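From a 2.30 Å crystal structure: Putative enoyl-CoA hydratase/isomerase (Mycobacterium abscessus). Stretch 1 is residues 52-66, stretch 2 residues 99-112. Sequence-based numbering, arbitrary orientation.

Stretch 1 (52-66) AVRAVVMSAAGKNFC
Stretch 2, residues 99-112: ALDAIKVPVVVAIN

Residues 55-60 and 107-111 are neighbouring parallel β-strands: their N-to-C directions differ by 18°, and their axes approach to 4.6 Å. The register is Val56 with Val107, Val57 with Val108 and Met58 with Val109, at CA-CA distances of 4.6, 4.8 and 4.6 Å. Together the two stretches bury 846 Å², both sides summed.

Before the strand, Val53 (phi/psi -78/126, chi1 t) places CG1 4.0 Å from CG2 of Val105, an apolar contact. Arg54 (-116/-10) turns its CA-to-CB bond away, so its backbone makes the approach: its O lies 3.5 Å from both Val105 CB and Pro106 CD. Ala55 is nearly fully extended (-165/159), and its CA sits 3.4 Å from Pro106 O, a CA-H...O contact.

The ladder then follows the parallel pattern, in which one residue bonds to the two flanking its partner. Val56 (-127/139) donates from N to Pro106 O (2.9 Å, N-H...O angle 154°) and accepts at O from Val108 N (2.8 Å, 167°), bracketing Val107. Its t side chain shares a sheet face with Val107, Met58 and Val109; CB is 4.1 Å from Val107 CG2, while CG2 lies 3.9 Å from Ile103 CG2 and 4.2 Å from Val105 CG2. Branched aliphatic groups thus fill the space beside the strand start, reaching into the loop that precedes the second strand.

Val57 (-126/127, chi1 p) faces the opposite way, with Val108 (chi1 t). Its backbone N and O take no part in bonding to stretch 2, but its CA lies 3.3 Å from Val108 O, a CA-H...O contact. Met58 (-108/127) repeats the bracket around Val109: its N donates to Val108 O (2.8 Å, 163°), and its O accepts from Ala110 N (2.9 Å, 167°). Chi1 of -149° and chi2 of 148° lie between wells, with chi3 p. CB rests 3.8 Å from Val109 CG2, and CE reaches back to 4.3 Å from Leu100 CD2 on the helix and 4.4 Å from Val107 CG1.

Beyond Ser59 (-145/-179, chi1 p), direct pairing gives way to a water bridge. Ala60 N donates to the water at 2.8 Å; the same water lies 2.7 Å from Ala110 O and 2.9 Å from Asn112 OD1. Asn112 (chi1 p, chi2 -27°) makes weak hydrogen bonds from ND2 to Ala60 O (3.2 Å) and Gly62 O (2.8 Å), both at 126°, tying its amide to the turn. Gly62 adopts 84/-162, a positive phi that favours glycine.

After Lys63 (-83/-23) and Asn64 (-126/130, chi1 m), the chain returns to Asn112: Phe65 N donates to Asn112 O (2.8 Å, 138°). Phe65 (-56/-60, chi1 t, chi2 79°) presents its ring edge to Asn112 OD1. Ring atom CE1 is 3.5 Å from Val109 CG2, and CB is 3.9 Å from Ile111 CG2, giving apolar packing beside the polar link.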

ATOM      1  N   ALA B  52      10.901  14.876  28.497  1.00 24.28           N
ATOM      2  CA  ALA B  52      11.870  15.792  27.904  1.00 23.86           C
ATOM      3  C   ALA B  52      12.316  15.330  26.516  1.00 22.95           C
ATOM      4  O   ALA B  52      12.927  16.096  25.780  1.00 22.99           O
ATOM      5  CB  ALA B  52      13.075  15.941  28.814  1.00 24.16           C
ATOM      6  N   VAL B  53      12.014  14.087  26.150  1.00 22.20           N
ATOM      7  CA  VAL B  53      12.464  13.544  24.868  1.00 21.49           C
ATOM      8  C   VAL B  53      11.582  14.071  23.732  1.00 20.94           C
ATOM      9  O   VAL B  53      10.362  13.960  23.797  1.00 20.90           O
ATOM     10  CB  VAL B  53      12.473  11.998  24.897  1.00 21.27           C
ATOM     11  CG1 VAL B  53      12.635  11.419  23.498  1.00 20.89           C
ATOM     12  CG2 VAL B  53      13.582  11.508  25.818  1.00 21.40           C
ATOM     13  N   ARG B  54      12.199  14.664  22.711  1.00 20.57           N
ATOM     14  CA  ARG B  54      11.447  15.246  21.586  1.00 20.46           C
ATOM     15  C   ARG B  54      11.745  14.538  20.246  1.00 20.05           C
ATOM     16  O   ARG B  54      11.072  14.767  19.234  1.00 19.80           O
ATOM     17  CB  ARG B  54      11.666  16.777  21.503  1.00 20.72           C
ATOM     18  CG  ARG B  54      11.781  17.463  22.872  1.00 21.14           C
ATOM     19  CD  ARG B  54      11.274  18.902  23.045  1.00 21.43           C
ATOM     20  NE  ARG B  54      10.915  19.667  21.847  1.00 21.51           N
ATOM     21  CZ  ARG B  54      11.300  20.922  21.577  1.00 21.82           C
ATOM     22  NH1 ARG B  54      12.123  21.590  22.383  1.00 22.15           N
ATOM     23  NH2 ARG B  54      10.870  21.521  20.466  1.00 21.73           N
ATOM     24  N   ALA B  55      12.752  13.673  20.255  1.00 19.90           N
ATOM     25  CA  ALA B  55      13.056  12.803  19.114  1.00 19.64           C
ATOM     26  C   ALA B  55      14.003  11.707  19.569  1.00 19.43           C
ATOM     27  O   ALA B  55      14.688  11.849  20.582  1.00 19.43           O
ATOM     28  CB  ALA B  55      13.674  13.589  17.960  1.00 19.62           C
ATOM     29  N   VAL B  56      14.036  10.624  18.798  1.00 19.23           N
ATOM     30  CA  VAL B  56      14.868   9.470  19.092  1.00 19.18           C
ATOM     31  C   VAL B  56      15.719   9.148  17.867  1.00 19.36           C
ATOM     32  O   VAL B  56      15.246   9.223  16.727  1.00 19.05           O
ATOM     33  CB  VAL B  56      14.013   8.247  19.458  1.00 18.98           C
ATOM     34  CG1 VAL B  56      14.873   7.012  19.683  1.00 18.93           C
ATOM     35  CG2 VAL B  56      13.179   8.546  20.688  1.00 19.23           C
ATOM     36  N   VAL B  57      16.981   8.810  18.107  1.00 19.71           N
ATOM     37  CA  VAL B  57      17.844   8.329  17.046  1.00 19.94           C
ATOM     38  C   VAL B  57      18.435   6.981  17.459  1.00 20.21           C
ATOM     39  O   VAL B  57      19.005   6.823  18.545  1.00 20.42           O
ATOM     40  CB  VAL B  57      18.917   9.360  16.611  1.00 20.28           C
ATOM     41  CG1 VAL B  57      19.703   9.903  17.791  1.00 20.53           C
ATOM     42  CG2 VAL B  57      19.851   8.764  15.560  1.00 20.29           C
ATOM     43  N   MET B  58      18.252   6.012  16.576  1.00 20.27           N
ATOM     44  CA  MET B  58      18.721   4.656  16.767  1.00 20.55           C
ATOM     45  C   MET B  58      19.909   4.454  15.813  1.00 20.07           C
ATOM     46  O   MET B  58      19.807   4.746  14.622  1.00 19.59           O
ATOM     47  CB  MET B  58      17.561   3.702  16.454  1.00 21.08           C
ATOM     48  CG  MET B  58      17.523   2.398  17.228  1.00 21.98           C
ATOM     49  SD  MET B  58      15.826   1.800  17.518  1.00 22.72           S
ATOM     50  CE  MET B  58      15.117   1.872  15.863  1.00 22.51           C
ATOM     51  N   SER B  59      21.040   3.996  16.353  1.00 19.94           N
ATOM     52  CA  SER B  59      22.231   3.727  15.554  1.00 20.00           C
ATOM     53  C   SER B  59      22.985   2.519  16.093  1.00 19.95           C
ATOM     54  O   SER B  59      22.549   1.892  17.056  1.00 19.53           O
ATOM     55  CB  SER B  59      23.143   4.966  15.516  1.00 20.34           C
ATOM     56  OG  SER B  59      23.572   5.325  16.813  1.00 20.41           O
ATOM     57  N   ALA B  60      24.106   2.184  15.451  1.00 20.22           N
ATOM     58  CA  ALA B  60      24.872   0.985  15.808  1.00 20.42           C
ATOM     59  C   ALA B  60      26.374   1.129  15.525  1.00 20.92           C
ATOM     60  O   ALA B  60      26.772   1.674  14.496  1.00 21.26           O
ATOM     61  CB  ALA B  60      24.309  -0.216  15.073  1.00 20.20           C
ATOM     62  N   ALA B  61      27.196   0.628  16.446  1.00 21.15           N
ATOM     63  CA  ALA B  61      28.652   0.682  16.319  1.00 21.53           C
ATOM     64  C   ALA B  61      29.180  -0.392  15.369  1.00 21.80           C
ATOM     65  O   ALA B  61      28.587  -1.465  15.229  1.00 21.61           O
ATOM     66  CB  ALA B  61      29.296   0.519  17.687  1.00 21.80           C
ATOM     67  N   GLY B  62      30.314  -0.104  14.731  1.00 22.37           N
ATOM     68  CA  GLY B  62      30.972  -1.060  13.844  1.00 22.56           C
ATOM     69  C   GLY B  62      30.392  -1.037  12.443  1.00 22.50           C
ATOM     70  O   GLY B  62      29.724  -0.084  12.061  1.00 22.24           O
ATOM     71  N   LYS B  63      30.643  -2.100  11.683  1.00 22.54           N
ATOM     72  CA  LYS B  63      30.282  -2.146  10.265  1.00 22.56           C
ATOM     73  C   LYS B  63      28.827  -2.547   9.995  1.00 21.85           C
ATOM     74  O   LYS B  63      28.298  -2.221   8.940  1.00 22.03           O
ATOM     75  CB  LYS B  63      31.221  -3.103   9.503  1.00 22.99           C
ATOM     76  N   ASN B  64      28.178  -3.237  10.926  1.00 21.28           N
ATOM     77  CA  ASN B  64      26.841  -3.773  10.668  1.00 20.65           C
ATOM     78  C   ASN B  64      25.802  -3.354  11.694  1.00 19.89           C
ATOM     79  O   ASN B  64      26.025  -3.478  12.900  1.00 20.02           O
ATOM     80  CB  ASN B  64      26.917  -5.293  10.579  1.00 20.89           C
ATOM     81  CG  ASN B  64      27.815  -5.761   9.435  1.00 21.49           C
ATOM     82  OD1 ASN B  64      27.693  -5.292   8.300  1.00 21.76           O
ATOM     83  ND2 ASN B  64      28.720  -6.678   9.732  1.00 21.87           N
ATOM     84  N   PHE B  65      24.662  -2.862  11.213  1.00 19.12           N
ATOM     85  CA  PHE B  65      23.597  -2.376  12.094  1.00 18.41           C
ATOM     86  C   PHE B  65      23.176  -3.464  13.085  1.00 18.08           C
ATOM     87  O   PHE B  65      23.268  -3.280  14.300  1.00 18.01           O
ATOM     88  CB  PHE B  65      22.384  -1.901  11.271  1.00 18.04           C
ATOM     89  CG  PHE B  65      21.215  -1.452  12.110  1.00 17.62           C
ATOM     90  CD1 PHE B  65      21.203  -0.195  12.694  1.00 17.61           C
ATOM     91  CD2 PHE B  65      20.134  -2.290  12.323  1.00 17.32           C
ATOM     92  CE1 PHE B  65      20.139   0.211  13.478  1.00 17.42           C
ATOM     93  CE2 PHE B  65      19.065  -1.889  13.095  1.00 17.09           C
ATOM     94  CZ  PHE B  65      19.067  -0.638  13.679  1.00 17.18           C
ATOM     95  N   CYS B  66      22.709  -4.594  12.556  1.00 17.78           N
ATOM     96  CA  CYS B  66      22.221  -5.685  13.396  1.00 17.46           C
ATOM     97  C   CYS B  66      21.921  -6.932  12.566  1.00 17.49           C
ATOM     98  O   CYS B  66      21.049  -6.912  11.700  1.00 17.03           O
ATOM     99  CB  CYS B  66      20.952  -5.252  14.138  1.00 17.08           C
ATOM    100  SG  CYS B  66      20.312  -6.487  15.291  1.00 16.77           S
ATOM    101  N   ALA B  99       7.527  -1.433  22.714  1.00 18.47           N
ATOM    102  CA  ALA B  99       8.161  -0.277  23.336  1.00 18.35           C
ATOM    103  C   ALA B  99       8.576   0.742  22.277  1.00 17.96           C
ATOM    104  O   ALA B  99       8.415   1.944  22.468  1.00 18.07           O
ATOM    105  CB  ALA B  99       9.357  -0.707  24.170  1.00 18.42           C
ATOM    106  N   LEU B 100       9.108   0.256  21.160  1.00 17.47           N
ATOM    107  CA  LEU B 100       9.429   1.119  20.032  1.00 17.18           C
ATOM    108  C   LEU B 100       8.145   1.778  19.508  1.00 17.13           C
ATOM    109  O   LEU B 100       8.077   2.998  19.356  1.00 17.22           O
ATOM    110  CB  LEU B 100      10.142   0.315  18.944  1.00 16.91           C
ATOM    111  CG  LEU B 100      10.552   0.999  17.637  1.00 16.82           C
ATOM    112  CD1 LEU B 100      11.320   2.294  17.854  1.00 16.93           C
ATOM    113  CD2 LEU B 100      11.376   0.038  16.789  1.00 16.59           C
ATOM    114  N   ASP B 101       7.109   0.983  19.300  1.00 17.03           N
ATOM    115  CA  ASP B 101       5.841   1.508  18.812  1.00 17.27           C
ATOM    116  C   ASP B 101       5.238   2.564  19.745  1.00 17.61           C
ATOM    117  O   ASP B 101       4.654   3.537  19.277  1.00 17.66           O
ATOM    118  CB  ASP B 101       4.847   0.359  18.585  1.00 17.32           C
ATOM    119  CG  ASP B 101       3.472   0.850  18.170  1.00 17.50           C
ATOM    120  OD1 ASP B 101       3.307   1.237  16.992  1.00 17.29           O
ATOM    121  OD2 ASP B 101       2.573   0.852  19.043  1.00 17.83           O
ATOM    122  N   ALA B 102       5.410   2.382  21.054  1.00 17.97           N
ATOM    123  CA  ALA B 102       4.851   3.299  22.066  1.00 18.52           C
ATOM    124  C   ALA B 102       5.513   4.679  22.122  1.00 18.71           C
ATOM    125  O   ALA B 102       4.966   5.591  22.732  1.00 19.24           O
ATOM    126  CB  ALA B 102       4.887   2.654  23.452  1.00 18.69           C
ATOM    127  N   ILE B 103       6.671   4.845  21.490  1.00 18.58           N
ATOM    128  CA  ILE B 103       7.321   6.157  21.433  1.00 18.67           C
ATOM    129  C   ILE B 103       6.456   7.108  20.605  1.00 18.98           C
ATOM    130  O   ILE B 103       6.196   6.858  19.431  1.00 18.79           O
ATOM    131  CB  ILE B 103       8.756   6.072  20.857  1.00 18.31           C
ATOM    132  CG1 ILE B 103       9.605   5.126  21.707  1.00 18.30           C
ATOM    133  CG2 ILE B 103       9.406   7.456  20.805  1.00 18.40           C
ATOM    134  CD1 ILE B 103      11.054   5.005  21.266  1.00 18.20           C
ATOM    135  N   LYS B 104       6.005   8.198  21.216  1.00 19.60           N
ATOM    136  CA  LYS B 104       5.092   9.120  20.533  1.00 20.02           C
ATOM    137  C   LYS B 104       5.805  10.098  19.597  1.00 19.61           C
ATOM    138  O   LYS B 104       5.215  10.566  18.626  1.00 19.62           O
ATOM    139  CB  LYS B 104       4.268   9.898  21.554  1.00 20.92           C
ATOM    140  CG  LYS B 104       3.407   9.029  22.458  1.00 21.76           C
ATOM    141  CD  LYS B 104       2.622   9.895  23.445  1.00 22.86           C
ATOM    142  CE  LYS B 104       2.562   9.284  24.846  1.00 23.68           C
ATOM    143  NZ  LYS B 104       1.555   8.190  24.923  1.00 23.98           N
ATOM    144  N   VAL B 105       7.067  10.404  19.894  1.00 19.18           N
ATOM    145  CA  VAL B 105       7.826  11.402  19.139  1.00 18.97           C
ATOM    146  C   VAL B 105       8.502  10.734  17.942  1.00 18.56           C
ATOM    147  O   VAL B 105       8.449   9.507  17.812  1.00 18.30           O
ATOM    148  CB  VAL B 105       8.832  12.157  20.048  1.00 19.11           C
ATOM    149  CG1 VAL B 105       8.123  12.620  21.319  1.00 19.42           C
ATOM    150  CG2 VAL B 105      10.041  11.304  20.399  1.00 18.92           C
ATOM    151  N   PRO B 106       9.101  11.535  17.041  1.00 18.35           N
ATOM    152  CA  PRO B 106       9.705  10.951  15.851  1.00 17.98           C
ATOM    153  C   PRO B 106      10.926  10.087  16.150  1.00 17.62           C
ATOM    154  O   PRO B 106      11.726  10.437  17.000  1.00 17.55           O
ATOM    155  CB  PRO B 106      10.097  12.177  15.020  1.00 18.30           C
ATOM    156  CG  PRO B 106       9.167  13.259  15.477  1.00 18.54           C
ATOM    157  CD  PRO B 106       9.027  13.004  16.947  1.00 18.62           C
ATOM    158  N   VAL B 107      11.049   8.964  15.446  1.00 17.32           N
ATOM    159  CA  VAL B 107      12.163   8.025  15.633  1.00 17.10           C
ATOM    160  C   VAL B 107      12.891   7.897  14.314  1.00 16.92           C
ATOM    161  O   VAL B 107      12.273   7.591  13.300  1.00 16.87           O
ATOM    162  CB  VAL B 107      11.669   6.626  16.057  1.00 16.97           C
ATOM    163  CG1 VAL B 107      12.841   5.662  16.220  1.00 16.95           C
ATOM    164  CG2 VAL B 107      10.871   6.712  17.344  1.00 17.07           C
ATOM    165  N   VAL B 108      14.198   8.146  14.344  1.00 17.05           N
ATOM    166  CA  VAL B 108      15.064   8.089  13.179  1.00 17.01           C
ATOM    167  C   VAL B 108      16.038   6.949  13.404  1.00 16.99           C
ATOM    168  O   VAL B 108      16.470   6.730  14.535  1.00 16.95           O
ATOM    169  CB  VAL B 108      15.866   9.395  13.030  1.00 17.34           C
ATOM    170  CG1 VAL B 108      16.653   9.414  11.722  1.00 17.45           C
ATOM    171  CG2 VAL B 108      14.942  10.602  13.120  1.00 17.52           C
ATOM    172  N   VAL B 109      16.392   6.228  12.335  1.00 16.94           N
ATOM    173  CA  VAL B 109      17.377   5.155  12.435  1.00 16.92           C
ATOM    174  C   VAL B 109      18.444   5.284  11.346  1.00 17.24           C
ATOM    175  O   VAL B 109      18.148   5.620  10.195  1.00 17.21           O
ATOM    176  CB  VAL B 109      16.712   3.758  12.440  1.00 16.67           C
ATOM    177  CG1 VAL B 109      16.014   3.478  11.121  1.00 16.62           C
ATOM    178  CG2 VAL B 109      17.723   2.665  12.774  1.00 16.64           C
ATOM    179  N   ALA B 110      19.696   5.068  11.753  1.00 17.53           N
ATOM    180  CA  ALA B 110      20.854   5.096  10.862  1.00 17.99           C
ATOM    181  C   ALA B 110      21.286   3.660  10.628  1.00 18.07           C
ATOM    182  O   ALA B 110      21.590   2.946  11.586  1.00 18.03           O
ATOM    183  CB  ALA B 110      21.993   5.889  11.491  1.00 18.29           C
ATOM    184  N   ILE B 111      21.311   3.244   9.364  1.00 18.28           N
ATOM    185  CA  ILE B 111      21.564   1.847   9.017  1.00 18.44           C
ATOM    186  C   ILE B 111      22.838   1.692   8.188  1.00 19.00           C
ATOM    187  O   ILE B 111      22.901   2.035   6.999  1.00 19.28           O
ATOM    188  CB  ILE B 111      20.375   1.208   8.278  1.00 18.22           C
ATOM    189  CG1 ILE B 111      19.057   1.546   8.984  1.00 17.87           C
ATOM    190  CG2 ILE B 111      20.544  -0.305   8.213  1.00 18.17           C
ATOM    191  CD1 ILE B 111      17.837   1.071   8.224  1.00 17.70           C
ATOM    192  N   ASN B 112      23.851   1.174   8.870  1.00 19.26           N
ATOM    193  CA  ASN B 112      25.126   0.788   8.291  1.00 19.71           C
ATOM    194  C   ASN B 112      25.124  -0.717   8.017  1.00 19.44           C
ATOM    195  O   ASN B 112      24.538  -1.480   8.785  1.00 19.12           O
ATOM    196  CB  ASN B 112      26.251   1.141   9.288  1.00 20.23           C
ATOM    197  CG  ASN B 112      25.940   0.690  10.740  1.00 20.32           C
ATOM    198  OD1 ASN B 112      24.769   0.568  11.152  1.00 19.76           O
ATOM    199  ND2 ASN B 112      26.998   0.450  11.518  1.00 20.77           N
TER
HETATM  200  O   HOH W   1      24.064   2.837  12.732  1.00 19.88           O